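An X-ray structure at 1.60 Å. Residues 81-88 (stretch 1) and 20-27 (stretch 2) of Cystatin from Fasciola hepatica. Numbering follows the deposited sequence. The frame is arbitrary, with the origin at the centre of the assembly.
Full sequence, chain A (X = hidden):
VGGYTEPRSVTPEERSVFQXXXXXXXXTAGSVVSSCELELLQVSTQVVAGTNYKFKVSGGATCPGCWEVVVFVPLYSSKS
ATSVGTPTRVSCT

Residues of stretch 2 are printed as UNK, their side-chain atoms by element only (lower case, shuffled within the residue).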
ATOM      1  N   ALA A  81     -11.387  10.340   5.470  1.00 37.51           N
ATOM      2  CA  ALA A  81      -9.926  10.375   5.686  1.00 36.94           C
ATOM      3  C   ALA A  81      -9.233   9.381   4.748  1.00 28.87           C
ATOM      4  O   ALA A  81      -9.899   8.452   4.208  1.00 30.21           O
ATOM      5  CB  ALA A  81      -9.614  10.068   7.142  1.00 37.27           C
ATOM      6  N   THR A  82      -7.936   9.597   4.549  1.00 29.22           N
ATOM      7  CA  THR A  82      -7.012   8.597   3.967  1.00 28.65           C
ATOM      8  C   THR A  82      -7.070   7.336   4.825  1.00 28.56           C
ATOM      9  O   THR A  82      -6.973   7.464   6.061  1.00 31.87           O
ATOM     10  CB  THR A  82      -5.582   9.130   3.880  1.00 28.04           C
ATOM     11  OG1 THR A  82      -5.582  10.231   2.977  1.00 32.43           O
ATOM     12  CG2 THR A  82      -4.596   8.090   3.402  1.00 29.52           C
ATOM     13  N   SER A  83      -7.269   6.173   4.207  1.00 27.36           N
ATOM     14  CA  SER A  83      -7.484   4.900   4.934  1.00 27.34           C
ATOM     15  C   SER A  83      -6.581   3.839   4.308  1.00 23.02           C
ATOM     16  O   SER A  83      -6.621   3.680   3.073  1.00 22.07           O
ATOM     17  CB  SER A  83      -8.959   4.530   4.899  1.00 29.53           C
ATOM     18  OG  SER A  83      -9.247   3.410   5.730  1.00 35.13           O
ATOM     19  N   VAL A  84      -5.787   3.156   5.134  1.00 24.86           N
ATOM     20  CA  VAL A  84      -5.047   1.932   4.728  1.00 24.34           C
ATOM     21  C   VAL A  84      -5.975   0.734   4.940  1.00 22.22           C
ATOM     22  O   VAL A  84      -6.511   0.575   6.056  1.00 24.58           O
ATOM     23  CB  VAL A  84      -3.711   1.792   5.480  1.00 25.72           C
ATOM     24  CG1 VAL A  84      -2.914   0.636   4.924  1.00 25.28           C
ATOM     25  CG2 VAL A  84      -2.889   3.079   5.405  1.00 25.85           C
ATOM     26  N   GLY A  85      -6.176  -0.060   3.896  1.00 21.93           N
ATOM     27  CA  GLY A  85      -6.965  -1.296   3.940  1.00 21.58           C
ATOM     28  C   GLY A  85      -6.292  -2.380   4.773  1.00 22.52           C
ATOM     29  O   GLY A  85      -5.189  -2.162   5.334  1.00 22.87           O
ATOM     30  N   THR A  86      -6.922  -3.544   4.820  1.00 24.39           N
ATOM     31  CA  THR A  86      -6.372  -4.763   5.449  1.00 27.46           C
ATOM     32  C   THR A  86      -5.346  -5.403   4.525  1.00 25.25           C
ATOM     33  O   THR A  86      -5.672  -5.821   3.404  1.00 26.82           O
ATOM     34  CB  THR A  86      -7.498  -5.750   5.777  1.00 29.74           C
ATOM     35  OG1 THR A  86      -8.387  -5.048   6.644  1.00 31.10           O
ATOM     36  CG2 THR A  86      -6.977  -7.003   6.445  1.00 29.30           C
ATOM     37  N   PRO A  87      -4.069  -5.543   4.965  1.00 24.03           N
ATOM     38  CA  PRO A  87      -3.079  -6.254   4.160  1.00 25.94           C
ATOM     39  C   PRO A  87      -3.467  -7.727   3.967  1.00 26.77           C
ATOM     40  O   PRO A  87      -4.035  -8.334   4.873  1.00 25.05           O
ATOM     41  CB  PRO A  87      -1.791  -6.112   4.969  1.00 24.66           C
ATOM     42  CG  PRO A  87      -2.052  -4.877   5.788  1.00 26.04           C
ATOM     43  CD  PRO A  87      -3.501  -5.018   6.215  1.00 26.08           C
ATOM     44  N   THR A  88      -3.250  -8.238   2.760  1.00 25.58           N
ATOM     45  CA  THR A  88      -3.409  -9.679   2.445  1.00 26.81           C
ATOM     46  C   THR A  88      -2.059 -10.223   1.957  1.00 25.12           C
ATOM     47  O   THR A  88      -1.414  -9.594   1.097  1.00 20.88           O
ATOM     48  CB  THR A  88      -4.534  -9.884   1.430  1.00 28.22           C
ATOM     49  OG1 THR A  88      -5.635  -9.101   1.884  1.00 35.97           O
ATOM     50  CG2 THR A  88      -4.974 -11.319   1.296  1.00 32.50           C
ATOM     51  N   UNK A  20       5.581   4.564   4.794  1.00 20.11           N
ATOM     52  CA  UNK A  20       5.405   4.555   6.253  1.00 20.28           C
ATOM     53  C   UNK A  20       3.979   4.245   6.729  1.00 21.38           C
ATOM     54  O   UNK A  20       3.844   3.663   7.786  1.00 23.40           O
ATOM     55  c   UNK A  20       5.716   5.992   6.691  1.00 20.45           C
ATOM     56  c   UNK A  20       6.599   6.510   5.574  1.00 20.15           C
ATOM     57  c   UNK A  20       6.033   5.889   4.321  1.00 20.27           C
ATOM     58  N   UNK A  21       2.959   4.626   5.954  1.00 21.38           N
ATOM     59  CA  UNK A  21       1.546   4.296   6.279  1.00 23.25           C
ATOM     60  C   UNK A  21       1.380   2.776   6.220  1.00 20.73           C
ATOM     61  O   UNK A  21       0.737   2.205   7.100  1.00 19.65           O
ATOM     62  s   UNK A  21      -0.905   6.890   4.200  1.00 35.08           S
ATOM     63  c   UNK A  21       0.560   4.906   5.286  1.00 26.32           C
ATOM     64  c   UNK A  21       0.418   6.398   5.347  1.00 33.81           C
ATOM     65  c   UNK A  21      -0.451   8.591   3.886  1.00 34.58           C
ATOM     66  N   UNK A  22       1.919   2.144   5.189  1.00 19.67           N
ATOM     67  CA  UNK A  22       1.757   0.676   4.970  1.00 19.27           C
ATOM     68  C   UNK A  22       2.545  -0.090   6.033  1.00 20.92           C
ATOM     69  O   UNK A  22       2.006  -1.095   6.549  1.00 20.51           O
ATOM     70  c   UNK A  22       1.435   0.764   1.105  1.00 22.45           C
ATOM     71  c   UNK A  22       2.074  -1.229   3.371  1.00 18.77           C
ATOM     72  c   UNK A  22       2.095   0.278   3.528  1.00 20.29           C
ATOM     73  c   UNK A  22       1.129   0.975   2.566  1.00 20.73           C
ATOM     74  N   UNK A  23       3.738   0.388   6.380  1.00 19.25           N
ATOM     75  CA  UNK A  23       4.601  -0.240   7.400  1.00 20.34           C
ATOM     76  C   UNK A  23       3.859  -0.199   8.728  1.00 20.00           C
ATOM     77  O   UNK A  23       3.731  -1.255   9.371  1.00 19.69           O
ATOM     78  c   UNK A  23       5.904   0.546   7.504  1.00 20.93           C
ATOM     79  c   UNK A  23       7.072  -1.422   8.592  1.00 24.04           C
ATOM     80  c   UNK A  23       8.258   0.756   8.338  1.00 24.21           C
ATOM     81  c   UNK A  23       6.905   0.090   8.571  1.00 23.57           C
ATOM     82  N   UNK A  24       3.379   0.993   9.090  1.00 18.73           N
ATOM     83  CA  UNK A  24       2.634   1.221  10.348  1.00 20.96           C
ATOM     84  C   UNK A  24       1.457   0.241  10.429  1.00 19.78           C
ATOM     85  O   UNK A  24       1.293  -0.366  11.476  1.00 22.69           O
ATOM     86  o   UNK A  24       1.242   2.709  11.526  1.00 23.12           O
ATOM     87  c   UNK A  24       2.189   2.636  10.488  1.00 20.70           C
ATOM     88  N   UNK A  25       0.701   0.065   9.342  1.00 20.31           N
ATOM     89  CA  UNK A  25      -0.475  -0.854   9.274  1.00 21.39           C
ATOM     90  C   UNK A  25      -0.020  -2.297   9.495  1.00 20.90           C
ATOM     91  O   UNK A  25      -0.612  -2.976  10.346  1.00 20.42           O
ATOM     92  n   UNK A  25      -5.818  -1.111   8.360  1.00 30.75           N
ATOM     93  c   UNK A  25      -3.431  -1.247   8.974  1.00 25.26           C
ATOM     94  c   UNK A  25      -4.741  -2.002   8.850  1.00 29.76           C
ATOM     95  c   UNK A  25      -2.489  -1.544   7.835  1.00 23.80           C
ATOM     96  c   UNK A  25      -1.168  -0.793   7.913  1.00 22.21           C
ATOM     97  N   UNK A  26       1.018  -2.741   8.782  1.00 19.33           N
ATOM     98  CA  UNK A  26       1.545  -4.119   8.932  1.00 21.46           C
ATOM     99  C   UNK A  26       2.063  -4.318  10.366  1.00 21.14           C
ATOM    100  O   UNK A  26       1.816  -5.413  10.941  1.00 23.33           O
ATOM    101  c   UNK A  26       1.360  -5.941   6.377  1.00 23.93           C
ATOM    102  c   UNK A  26       2.626  -4.380   7.887  1.00 21.21           C
ATOM    103  c   UNK A  26       2.126  -4.631   6.467  1.00 22.82           C
ATOM    104  c   UNK A  26       3.292  -4.606   5.499  1.00 23.80           C
ATOM    105  N   UNK A  27       2.699  -3.298  10.946  1.00 22.68           N
ATOM    106  CA  UNK A  27       3.261  -3.353  12.325  1.00 23.58           C
ATOM    107  C   UNK A  27       2.123  -3.448  13.356  1.00 25.10           C
ATOM    108  O   UNK A  27       2.161  -4.354  14.238  1.00 24.58           O
ATOM    109  c   UNK A  27       5.646  -0.844  14.111  1.00 30.18           C
ATOM    110  c   UNK A  27       5.792  -3.347  14.080  1.00 28.27           C
ATOM    111  c   UNK A  27       4.865  -2.133  13.924  1.00 27.81           C
ATOM    112  c   UNK A  27       4.156  -2.136  12.570  1.00 26.12           C
TER

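Position 20 carries three side-chain carbons, the last of them bonded to the backbone N of the same residue, so the chain closes into a ring on its own main chain; nothing of it reaches stretch 1. That makes it Pro-20. Its carbonyl nevertheless serves the helix: O of Pro-20 accepts a hydrogen bond from the backbone N of position 24 at 3.0 Å.

Position 21 has three carbons and one sulfur. The sulfur of position 21 lies 4.0 Å from CG2 of Thr-82, and the CB of position 21 is 3.9 Å from CG2 of Val-84. The sulfur is bonded to two carbons, one leading back toward CB and the other terminal, an unbranched thioether that only methionine provides: Met-21. Its CA-to-CB bond points toward stretch 1, and with chi1 m, chi2 t and chi3 t the chain runs out to place SD at its contact with Thr-82.

At position 22 there are four carbons, forked at the first, with one arm two carbons long, and none makes a close contact with stretch 1. A fork at CB with unequal arms identifies Ile-22. Although the CA of Ile-22 is 6.9 Å from the CA of Val-84, its CA-to-CB bond points sideways, and CG1 of Ile-22 stays 4.7 Å from CG1 of Val-84; the residue is buried nonetheless.

Position 23 also shows four carbons, but the fork comes at the second and the side chain does not reach stretch 1. This is Leu-23.

Position 24 has one carbon followed by one oxygen and touches nothing on stretch 1; it is Ser-24.

Position 25 has four carbons in a row ending in nitrogen. The terminal nitrogen of position 25 sits 2.9 Å from O of Val-84. An unbranched amine of this length is Lys-25. Its aliphatic part also passes close to stretch 1: CG of Lys-25 is 3.7 Å from CG1 of Val-84 and 3.9 Å from CG of Pro-87.

Position 26 has four carbons forked at the second, and one terminal carbon of position 26 lies 3.5 Å from CB of Pro-87. It is Leu-26. Its CA-to-CB bond is directed sideways, yet the end of the side chain comes nearer, bringing CD2 to Pro-87.

Position 27, again four carbons forked at the second, does not reach stretch 1; it is Leu-27.

The contact joins an apolar seam to a polar anchor, burying 363 Å² over both sides. Met-21 and Lys-25, one helical turn apart and linked by a 3.1 Å hydrogen bond from N of Lys-25 to O of Met-21, both direct CB toward stretch 1. Val-84 packs against both, and Pro-87 meets Lys-25 and Leu-26. NZ of Lys-25 then donates to O of Val-84 at 2.9 Å and, weakly, to O of Gly-85 at 3.3 Å. Both acceptors are backbone atoms, while the methylenes leading to the amine add to the apolar packing.

Stretch 2, residues 20-27: PMILSKLL
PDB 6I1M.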